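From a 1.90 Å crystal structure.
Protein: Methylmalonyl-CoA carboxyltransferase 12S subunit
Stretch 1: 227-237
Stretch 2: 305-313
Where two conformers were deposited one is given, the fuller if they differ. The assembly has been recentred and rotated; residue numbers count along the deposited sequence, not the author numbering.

Stretch 1, residues 227-237: HMAISGNIHFV
Stretch 2 (305-313) YLEVKAGYA

Phe236 (chi1 m, chi2 90°) opens the apolar centre: its CE2 lies 3.7 Å from Leu306 CG (t,p) and its CZ 3.8 Å from Val308 CG2 (chi1 t). Met228, in the helix ending at Ser231, folds back (t,p,p), packing SD 3.8 Å from Lys309 CA and 3.6 Å from Gly311 N. The type I turn Lys309 to Tyr312 is closed by Tyr312 N to Lys309 O (3.1 Å); Ala229 CA and Tyr312 CA lie 4.5 Å apart. Gly232 leaves the helix with positive phi (74/20) and sets its CA over the face of the Tyr312 ring (chi1 t), 3.5 Å from the centroid; an ideal CB would lie 2.5 Å from Tyr312 CZ. Gly311's ideal CB would clash with Met228 CG at 2.9 Å. Lys309 (phi/psi 51/45; m,t,t,t) lays CE over the His235 ring (chi1 m), 3.9 Å from the centroid, and its extended chain delivers NZ to Gly232 O, a 3.1 Å hydrogen bond. Lys309 N donates to His235 O (2.9 Å; CA atoms 4.4 Å apart); between these two CA pairs the segments run oppositely. At the polar edge, one water donates to His235 O (2.7 Å) and Glu307 O (3.0 Å) and accepts from Ala310 N (3.1 Å); others bridge Ala229 O to Ala313 N and Ile230 O to Tyr312 OH.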

# COMPACT_ATOMS: atom_id res chain seq x y z
N HIS E 227 -25.57 -1.39 -37.26
CA HIS E 227 -24.70 -1.61 -36.11
C HIS E 227 -25.46 -2.04 -34.85
O HIS E 227 -24.98 -2.85 -34.06
CB HIS E 227 -23.86 -0.36 -35.79
CG HIS E 227 -22.73 -0.15 -36.75
ND1 HIS E 227 -21.68 -1.04 -36.88
CD2 HIS E 227 -22.51 0.82 -37.67
CE1 HIS E 227 -20.88 -0.64 -37.84
NE2 HIS E 227 -21.35 0.49 -38.34
N MET E 228 -26.66 -1.51 -34.69
CA MET E 228 -27.45 -1.83 -33.51
C MET E 228 -28.03 -3.24 -33.52
O MET E 228 -27.80 -4.02 -32.59
CB MET E 228 -28.58 -0.82 -33.33
CG MET E 228 -29.60 -1.17 -32.22
SD MET E 228 -28.92 -1.30 -30.54
CE MET E 228 -28.81 0.48 -30.13
N ALA E 229 -28.77 -3.58 -34.56
CA ALA E 229 -29.42 -4.89 -34.62
C ALA E 229 -28.58 -6.06 -35.09
O ALA E 229 -28.78 -7.19 -34.63
CB ALA E 229 -30.68 -4.79 -35.50
N ILE E 230 -27.62 -5.80 -35.97
CA ILE E 230 -26.80 -6.88 -36.52
C ILE E 230 -25.42 -7.08 -35.91
O ILE E 230 -25.15 -8.14 -35.34
CB ILE E 230 -26.63 -6.69 -38.04
CG1 ILE E 230 -28.00 -6.55 -38.70
CG2 ILE E 230 -25.85 -7.85 -38.63
CD1 ILE E 230 -27.94 -6.07 -40.16
N SER E 231 -24.55 -6.07 -36.04
CA SER E 231 -23.16 -6.13 -35.58
C SER E 231 -22.96 -6.09 -34.06
O SER E 231 -21.95 -6.59 -33.57
CB SER E 231 -22.36 -4.99 -36.21
OG SER E 231 -22.84 -3.74 -35.78
N GLY E 232 -23.89 -5.47 -33.34
CA GLY E 232 -23.77 -5.39 -31.89
C GLY E 232 -22.71 -4.39 -31.41
O GLY E 232 -22.26 -4.45 -30.26
N ASN E 233 -22.34 -3.45 -32.29
CA ASN E 233 -21.30 -2.46 -31.99
C ASN E 233 -21.71 -1.20 -31.23
O ASN E 233 -20.84 -0.52 -30.68
CB ASN E 233 -20.67 -1.93 -33.28
CG ASN E 233 -19.86 -2.96 -34.05
OD1 ASN E 233 -19.88 -2.97 -35.29
ND2 ASN E 233 -19.14 -3.81 -33.34
N ILE E 234 -23.00 -0.86 -31.21
CA ILE E 234 -23.39 0.39 -30.57
C ILE E 234 -24.45 0.27 -29.50
O ILE E 234 -25.15 -0.74 -29.40
CB ILE E 234 -23.85 1.44 -31.60
CG1 ILE E 234 -25.14 0.98 -32.29
CG2 ILE E 234 -22.73 1.66 -32.63
CD1 ILE E 234 -25.77 2.03 -33.20
N HIS E 235 -24.61 1.33 -28.73
CA HIS E 235 -25.53 1.29 -27.60
C HIS E 235 -26.82 2.06 -27.69
O HIS E 235 -27.79 1.72 -27.01
CB HIS E 235 -24.77 1.68 -26.34
CG HIS E 235 -23.50 0.91 -26.16
ND1 HIS E 235 -22.36 1.17 -26.89
CD2 HIS E 235 -23.21 -0.17 -25.39
CE1 HIS E 235 -21.43 0.29 -26.58
NE2 HIS E 235 -21.92 -0.54 -25.68
N PHE E 236 -26.83 3.11 -28.51
CA PHE E 236 -28.01 3.93 -28.69
C PHE E 236 -28.12 4.43 -30.11
O PHE E 236 -27.11 4.81 -30.72
CB PHE E 236 -27.99 5.17 -27.76
CG PHE E 236 -27.83 4.83 -26.30
CD1 PHE E 236 -26.58 4.74 -25.72
CD2 PHE E 236 -28.95 4.56 -25.52
CE1 PHE E 236 -26.43 4.36 -24.38
CE2 PHE E 236 -28.82 4.19 -24.19
CZ PHE E 236 -27.56 4.09 -23.62
N VAL E 237 -29.34 4.41 -30.64
CA VAL E 237 -29.58 4.96 -31.97
C VAL E 237 -30.31 6.26 -31.72
O VAL E 237 -31.26 6.29 -30.94
CB VAL E 237 -30.47 4.05 -32.85
CG1 VAL E 237 -30.86 4.79 -34.13
CG2 VAL E 237 -29.72 2.80 -33.23
N TYR E 305 -36.41 4.49 -17.12
CA TYR E 305 -35.23 3.68 -17.39
C TYR E 305 -34.68 4.04 -18.76
O TYR E 305 -35.42 4.50 -19.64
CB TYR E 305 -35.53 2.16 -17.29
CG TYR E 305 -36.58 1.62 -18.24
CD1 TYR E 305 -37.93 1.58 -17.88
CD2 TYR E 305 -36.22 1.15 -19.51
CE1 TYR E 305 -38.90 1.08 -18.77
CE2 TYR E 305 -37.18 0.66 -20.40
CZ TYR E 305 -38.52 0.63 -20.03
OH TYR E 305 -39.46 0.15 -20.92
N LEU E 306 -33.38 3.89 -18.92
CA LEU E 306 -32.73 4.17 -20.19
C LEU E 306 -32.19 2.83 -20.67
O LEU E 306 -31.23 2.32 -20.10
CB LEU E 306 -31.58 5.16 -20.00
CG LEU E 306 -30.72 5.37 -21.25
CD1 LEU E 306 -31.55 6.05 -22.33
CD2 LEU E 306 -29.49 6.20 -20.91
N GLU E 307 -32.82 2.25 -21.69
CA GLU E 307 -32.38 0.95 -22.18
C GLU E 307 -31.11 1.05 -23.02
O GLU E 307 -31.01 1.92 -23.89
CB GLU E 307 -33.51 0.30 -22.99
CG GLU E 307 -33.46 -1.22 -22.96
CD GLU E 307 -34.59 -1.89 -23.72
OE1 GLU E 307 -35.68 -1.28 -23.88
OE2 GLU E 307 -34.40 -3.05 -24.14
N VAL E 308 -30.15 0.17 -22.73
CA VAL E 308 -28.88 0.11 -23.45
C VAL E 308 -29.00 -1.03 -24.48
O VAL E 308 -29.50 -2.11 -24.16
CB VAL E 308 -27.72 -0.16 -22.47
CG1 VAL E 308 -26.38 -0.28 -23.23
CG2 VAL E 308 -27.64 0.99 -21.45
N LYS E 309 -28.53 -0.78 -25.71
CA LYS E 309 -28.60 -1.77 -26.79
C LYS E 309 -30.04 -2.30 -26.92
O LYS E 309 -30.26 -3.50 -27.08
CB LYS E 309 -27.62 -2.92 -26.55
CG LYS E 309 -26.21 -2.56 -27.01
CD LYS E 309 -25.14 -3.62 -26.80
CE LYS E 309 -23.82 -3.13 -27.44
NZ LYS E 309 -22.66 -4.04 -27.24
N ALA E 310 -31.00 -1.38 -26.87
CA ALA E 310 -32.42 -1.74 -26.96
C ALA E 310 -32.82 -2.52 -28.20
O ALA E 310 -33.78 -3.29 -28.16
CB ALA E 310 -33.28 -0.49 -26.85
N GLY E 311 -32.11 -2.29 -29.30
CA GLY E 311 -32.43 -2.99 -30.54
C GLY E 311 -31.56 -4.18 -30.87
O GLY E 311 -31.69 -4.75 -31.96
N TYR E 312 -30.68 -4.56 -29.96
CA TYR E 312 -29.78 -5.70 -30.17
C TYR E 312 -30.12 -6.82 -29.17
O TYR E 312 -30.41 -6.53 -28.02
CB TYR E 312 -28.33 -5.28 -29.95
CG TYR E 312 -27.30 -6.36 -30.25
CD1 TYR E 312 -27.10 -6.81 -31.55
CD2 TYR E 312 -26.52 -6.91 -29.23
CE1 TYR E 312 -26.14 -7.78 -31.83
CE2 TYR E 312 -25.56 -7.88 -29.50
CZ TYR E 312 -25.38 -8.31 -30.81
OH TYR E 312 -24.43 -9.25 -31.11
N ALA E 313 -30.08 -8.07 -29.63
CA ALA E 313 -30.33 -9.22 -28.75
C ALA E 313 -31.44 -8.90 -27.77
O ALA E 313 -31.24 -8.89 -26.54
CB ALA E 313 -29.05 -9.60 -28.00
O HOH W 1 -30.19 -8.40 -32.69
O HOH W 2 -23.55 -9.50 -33.59
O HOH W 3 -30.53 1.65 -26.87